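Local coordinates for protein response regulator (Helicobacter pylori, PDB 2PLN) that is an orphan response regulator, probably binding DNA to regulate transcription, with this crystallised N-terminal piece forming its CheY-like receiver domain, at residues Leu22-Asn27 / Val66-Lys71. Sequence-based numbering, arbitrary orientation.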
# COMPACT_ATOMS: atom_id res chain seq x y z
N LEU A 22 -14.80 7.42 -3.78
CA LEU A 22 -15.75 6.57 -4.48
C LEU A 22 -15.48 5.09 -4.15
O LEU A 22 -14.35 4.62 -4.26
CB LEU A 22 -15.65 6.77 -5.98
CG LEU A 22 -16.57 5.91 -6.85
CD1 LEU A 22 -18.10 6.17 -6.56
CD2 LEU A 22 -16.25 6.08 -8.35
N LEU A 23 -16.52 4.36 -3.76
CA LEU A 23 -16.35 2.95 -3.42
C LEU A 23 -17.17 2.17 -4.40
O LEU A 23 -18.39 2.31 -4.42
CB LEU A 23 -16.85 2.64 -1.98
CG LEU A 23 -16.18 3.37 -0.81
CD1 LEU A 23 -16.95 3.26 0.55
CD2 LEU A 23 -14.69 2.96 -0.65
N ILE A 24 -16.50 1.38 -5.24
CA ILE A 24 -17.22 0.46 -6.14
C ILE A 24 -17.24 -0.91 -5.48
O ILE A 24 -16.23 -1.57 -5.40
CB ILE A 24 -16.63 0.45 -7.55
CG1 ILE A 24 -16.67 1.89 -8.14
CG2 ILE A 24 -17.39 -0.61 -8.46
CD1 ILE A 24 -15.76 2.14 -9.34
N GLU A 25 -18.41 -1.30 -5.00
CA GLU A 25 -18.54 -2.44 -4.10
C GLU A 25 -19.97 -3.01 -4.20
O GLU A 25 -20.96 -2.30 -3.93
CB GLU A 25 -18.21 -2.01 -2.67
CG GLU A 25 -18.40 -3.10 -1.61
CD GLU A 25 -17.68 -4.42 -1.96
OE1 GLU A 25 -18.40 -5.41 -2.27
OE2 GLU A 25 -16.42 -4.47 -1.95
N LYS A 26 -20.03 -4.25 -4.64
CA LYS A 26 -21.28 -5.00 -4.91
C LYS A 26 -22.04 -5.30 -3.62
O LYS A 26 -23.28 -5.38 -3.62
CB LYS A 26 -20.87 -6.32 -5.60
CG LYS A 26 -21.98 -7.24 -6.06
CD LYS A 26 -21.37 -8.57 -6.49
CE LYS A 26 -22.44 -9.63 -6.73
NZ LYS A 26 -23.25 -9.90 -5.49
N ASN A 27 -21.30 -5.46 -2.53
CA ASN A 27 -21.88 -5.82 -1.25
C ASN A 27 -22.31 -4.57 -0.48
O ASN A 27 -21.49 -3.85 0.08
CB ASN A 27 -20.87 -6.68 -0.48
CG ASN A 27 -21.34 -7.11 0.89
OD1 ASN A 27 -20.74 -7.99 1.50
ND2 ASN A 27 -22.38 -6.50 1.38
N VAL A 66 -10.53 6.33 -5.42
CA VAL A 66 -11.55 5.31 -5.74
C VAL A 66 -11.00 3.99 -5.28
O VAL A 66 -9.81 3.69 -5.49
CB VAL A 66 -11.93 5.22 -7.28
CG1 VAL A 66 -10.69 5.03 -8.19
CG2 VAL A 66 -12.99 4.12 -7.53
N MSE A 67 -11.86 3.20 -4.63
CA MSE A 67 -11.54 1.82 -4.36
C MSE A 67 -12.51 0.93 -5.12
O MSE A 67 -13.73 1.10 -5.03
CB MSE A 67 -11.60 1.49 -2.87
CG MSE A 67 -11.03 0.10 -2.61
SE MSE A 67 -10.61 -0.26 -0.76
CE MSE A 67 -12.32 0.15 0.02
N VAL A 68 -11.98 -0.01 -5.88
CA VAL A 68 -12.81 -0.81 -6.77
C VAL A 68 -12.60 -2.29 -6.49
O VAL A 68 -11.46 -2.76 -6.41
CB VAL A 68 -12.57 -0.47 -8.27
CG1 VAL A 68 -11.07 -0.53 -8.68
CG2 VAL A 68 -13.40 -1.35 -9.20
N SER A 69 -13.71 -2.99 -6.30
CA SER A 69 -13.77 -4.46 -6.27
C SER A 69 -14.74 -4.81 -7.36
O SER A 69 -15.92 -4.49 -7.26
CB SER A 69 -14.35 -4.99 -4.97
OG SER A 69 -13.76 -4.37 -3.87
N ASP A 70 -14.23 -5.44 -8.40
CA ASP A 70 -15.01 -5.84 -9.55
C ASP A 70 -14.15 -6.81 -10.37
O ASP A 70 -12.92 -6.76 -10.32
CB ASP A 70 -15.31 -4.62 -10.41
CG ASP A 70 -16.33 -4.90 -11.49
OD1 ASP A 70 -15.92 -5.15 -12.65
OD2 ASP A 70 -17.55 -4.87 -11.27
N LYS A 71 -14.80 -7.67 -11.15
CA LYS A 71 -14.09 -8.62 -12.01
C LYS A 71 -13.25 -7.92 -13.07
O LYS A 71 -12.17 -8.41 -13.42
CB LYS A 71 -15.07 -9.57 -12.70
CG LYS A 71 -15.92 -10.43 -11.75
CD LYS A 71 -16.63 -11.59 -12.48
CE LYS A 71 -17.33 -11.15 -13.78
NZ LYS A 71 -18.55 -10.32 -13.52
O HOH W 1 -14.40 -1.30 -3.20
O HOH W 2 -17.64 -5.41 -5.80
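The flat carboxylate of Glu-25 reaches Ser-69 through OE2: the serine OG, 3.3 Å from OE2, stands well off the carboxylate plane and makes at best a weak hydrogen bond, while OE2 also forms a salt bridge with Lys-115. Its other oxygen, OE1, accepts the backbone N of Asn-27 through its anti lone pair, so both ends of the group are held. This is the C-terminal end of the parallel strands in a CheY-like receiver domain, and Ser-69 sits at the end of the third strand, where such domains usually carry their phosphate-accepting aspartate.

Behind it, segments 22-24 and 66-68, on the first and the central strand, run parallel, 6° apart. Met-67 N donates to Leu-22 O (2.9 Å), Ile-24 N to Met-67 O (2.8 Å) and Ser-69 N to Ile-24 O (3.0 Å). A water donates to Ile-24 O and, weakly, to Met-67 O, and is also hydrogen-bonded to Ser-69 OG.

One face of the pair carries Leu-22, Ile-24, Val-66 and Val-68, partly covered by helix 51-60. There Val-66 CG2, anti to the backbone N, meets both Leu-22 CD2 and Ile-24 CD1 (each 3.9 Å). On the opposite face, against Ile-34 of helix 28-40, the selenomethionine at Met-67 bends at chi3 (55°), and its CE meets Leu-23 CD2 at 3.7 Å.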